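Local coordinates for glutathione S-transferase (Vibrio parahaemolyticus, PDB 7MIQ), which catalyses the conjugation of glutathione to electrophilic compounds, as a member of the Gtt2 class of the glutathione S-transferase family, at the interface of chains A and B. Coordinates in Å, arbitrary orientation; residue numbers count along the deposited sequence, not the author numbering. Chains: chain A/B, Glutathione S-transferase.

The interface of chains A and B. Residues chain A 57, 63, 68, 71-72; chain B 88-89, 91-92.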
ATOM      1  N   LEU A  57      -2.661  20.666   8.080  1.00 19.36           N
ATOM      2  CA  LEU A  57      -1.585  21.628   7.893  1.00 21.01           C
ATOM      3  C   LEU A  57      -2.030  23.023   8.331  1.00 18.43           C
ATOM      4  O   LEU A  57      -3.215  23.289   8.544  1.00 20.07           O
ATOM      5  CB  LEU A  57      -1.141  21.652   6.430  1.00 21.95           C
ATOM      6  CG  LEU A  57      -0.792  20.301   5.812  1.00 22.75           C
ATOM      7  CD1 LEU A  57      -0.223  20.476   4.410  1.00 20.05           C
ATOM      8  CD2 LEU A  57       0.176  19.542   6.708  1.00 21.21           C
ATOM      9  N   ILE A  63      -4.444  15.545   5.408  1.00 15.06           N
ATOM     10  CA  ILE A  63      -3.816  14.350   4.859  1.00 14.29           C
ATOM     11  C   ILE A  63      -4.209  13.178   5.747  1.00 15.29           C
ATOM     12  O   ILE A  63      -4.011  13.232   6.965  1.00 16.84           O
ATOM     13  CB  ILE A  63      -2.280  14.490   4.802  1.00 15.91           C
ATOM     14  CG1 ILE A  63      -1.879  15.688   3.934  1.00 21.03           C
ATOM     15  CG2 ILE A  63      -1.635  13.204   4.291  1.00 17.04           C
ATOM     16  CD1 ILE A  63      -0.421  16.099   4.089  1.00 23.66           C
ATOM     17  N   ALA A  68       1.028   8.137   4.458  1.00 12.83           N
ATOM     18  CA  ALA A  68       1.063   9.435   3.787  1.00 12.92           C
ATOM     19  C   ALA A  68       1.364  10.558   4.772  1.00 15.77           C
ATOM     20  O   ALA A  68       2.080  11.514   4.440  1.00 13.29           O
ATOM     21  CB  ALA A  68      -0.263   9.686   3.067  1.00 14.59           C
ATOM     22  N   ARG A  71       5.055  10.371   5.422  1.00 14.17           N
ATOM     23  CA  ARG A  71       5.849  10.904   4.319  1.00 16.07           C
ATOM     24  C   ARG A  71       5.917  12.426   4.377  1.00 13.90           C
ATOM     25  O   ARG A  71       6.981  13.016   4.152  1.00 14.89           O
ATOM     26  CB  ARG A  71       5.286  10.438   2.974  1.00 15.93           C
ATOM     27  CG  ARG A  71       6.148  10.871   1.786  1.00 18.40           C
ATOM     28  CD  ARG A  71       5.670  10.312   0.446  1.00 17.00           C
ATOM     29  NE  ARG A  71       5.642   8.854   0.421  1.00 17.60           N
ATOM     30  CZ  ARG A  71       6.715   8.080   0.318  1.00 19.71           C
ATOM     31  NH1 ARG A  71       7.934   8.591   0.258  1.00 15.28           N
ATOM     32  NH2 ARG A  71       6.560   6.760   0.280  1.00 15.37           N
ATOM     33  N   TYR A  72       4.797  13.082   4.690  1.00 13.13           N
ATOM     34  CA  TYR A  72       4.817  14.537   4.825  1.00 14.23           C
ATOM     35  C   TYR A  72       5.680  14.964   6.007  1.00 17.97           C
ATOM     36  O   TYR A  72       6.503  15.883   5.892  1.00 17.41           O
ATOM     37  CB  TYR A  72       3.395  15.083   4.978  1.00 13.35           C
ATOM     38  CG  TYR A  72       3.346  16.596   4.934  1.00 19.57           C
ATOM     39  CD1 TYR A  72       3.545  17.357   6.087  1.00 21.82           C
ATOM     40  CD2 TYR A  72       3.126  17.266   3.738  1.00 13.27           C
ATOM     41  CE1 TYR A  72       3.517  18.744   6.046  1.00 19.24           C
ATOM     42  CE2 TYR A  72       3.091  18.650   3.689  1.00 16.46           C
ATOM     43  CZ  TYR A  72       3.290  19.382   4.844  1.00 19.11           C
ATOM     44  OH  TYR A  72       3.262  20.756   4.792  1.00 19.14           O
TER
ATOM     45  N   GLN B  88       6.413  18.661  -1.825  1.00 18.94           N
ATOM     46  CA  GLN B  88       6.195  17.940  -0.570  1.00 13.71           C
ATOM     47  C   GLN B  88       4.724  17.591  -0.371  1.00 14.68           C
ATOM     48  O   GLN B  88       4.382  16.445  -0.052  1.00 15.49           O
ATOM     49  CB  GLN B  88       6.712  18.778   0.602  1.00 18.20           C
ATOM     50  CG  GLN B  88       6.396  18.213   1.985  1.00 18.76           C
ATOM     51  CD  GLN B  88       6.812  19.165   3.099  1.00 23.72           C
ATOM     52  OE1 GLN B  88       7.386  20.222   2.840  1.00 23.22           O
ATOM     53  NE2 GLN B  88       6.522  18.792   4.342  1.00 16.15           N
ATOM     54  N   LEU B  89       3.834  18.573  -0.545  1.00 15.47           N
ATOM     55  CA  LEU B  89       2.411  18.304  -0.357  1.00 16.37           C
ATOM     56  C   LEU B  89       1.901  17.289  -1.373  1.00 14.72           C
ATOM     57  O   LEU B  89       1.184  16.349  -1.012  1.00 15.29           O
ATOM     58  CB  LEU B  89       1.604  19.602  -0.445  1.00 18.85           C
ATOM     59  CG  LEU B  89       0.089  19.436  -0.298  1.00 16.66           C
ATOM     60  CD1 LEU B  89      -0.240  18.708   0.994  1.00 19.45           C
ATOM     61  CD2 LEU B  89      -0.613  20.787  -0.341  1.00 19.67           C
ATOM     62  N   ARG B  91       3.520  14.976  -2.875  1.00 13.24           N
ATOM     63  CA  ARG B  91       4.042  13.645  -2.574  1.00 12.14           C
ATOM     64  C   ARG B  91       3.205  12.960  -1.502  1.00 12.37           C
ATOM     65  O   ARG B  91       2.955  11.751  -1.583  1.00 12.56           O
ATOM     66  CB  ARG B  91       5.510  13.732  -2.152  1.00 13.58           C
ATOM     67  CG  ARG B  91       6.461  13.927  -3.333  1.00 15.80           C
ATOM     68  CD  ARG B  91       7.928  13.790  -2.942  1.00 15.67           C
ATOM     69  NE  ARG B  91       8.438  14.965  -2.241  1.00 16.85           N
ATOM     70  CZ  ARG B  91       8.830  16.083  -2.838  1.00 21.97           C
ATOM     71  NH1 ARG B  91       8.746  16.233  -4.151  1.00 20.38           N
ATOM     72  NH2 ARG B  91       9.318  17.076  -2.100  1.00 19.61           N
ATOM     73  N   ALA B  92       2.748  13.718  -0.502  1.00 12.41           N
ATOM     74  CA  ALA B  92       1.893  13.147   0.536  1.00 12.32           C
ATOM     75  C   ALA B  92       0.484  12.882   0.016  1.00 15.74           C
ATOM     76  O   ALA B  92      -0.152  11.895   0.406  1.00 14.24           O
ATOM     77  CB  ALA B  92       1.849  14.076   1.749  1.00 14.00           C
TER
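A:Tyr72 and B:Gln88 meet where helix 66-76 of the thioredoxin-like N-terminal domain of chain A packs against the first turns of helix 88-114 of chain B. The amide of B:Gln88 lies over one face of the tyrosine ring, with NE2 3.3 Å above the ring plane and over its centre. Ring and amide planes are 32° apart, so the amide lies tilted over the face rather than parallel to it. CG of B:Gln88 anti to its backbone N (chi1 173°), followed by an extended chain, carries the amide this far across. The same NE2 donates a long, bent hydrogen bond to the backbone O of A:Tyr72, 3.3 Å away, with an angle of 135° at the hydrogen; the donor stands tilted from the carbonyl plane. One amide nitrogen thus bonds the main chain of A:Tyr72 and rests over the ring of that residue, while the methylene CG of B:Gln88 lies against the ring carbon CE2 of A:Tyr72.

B:Ala92, one turn further along the helix, fits its methyl among apolar groups of chain A. Its CB lies 3.7 Å from CB of A:Tyr72 and 3.8 Å from CD1 of A:Ile63, which reaches in from strand 62-64. Alanine on both sides probably allows the close approach of the two helices: the backbone O of B:Ala92 is 3.5 Å from CB of A:Ala68. Beside this, B:Leu89 extends the apolar patch toward the loop of A:Leu57, the two leucines touching tip to tip. At the other flank the aliphatic part of A:Arg71 passes the backbone of B:Arg91, and the two guanidinium groups do not touch. The patch recurs with chains exchanged across the two-fold axis of the dimer, a pairing typical of cytosolic glutathione transferases. CD of A:Arg71 lies 3.7 Å from the carbonyl O of B:Arg91.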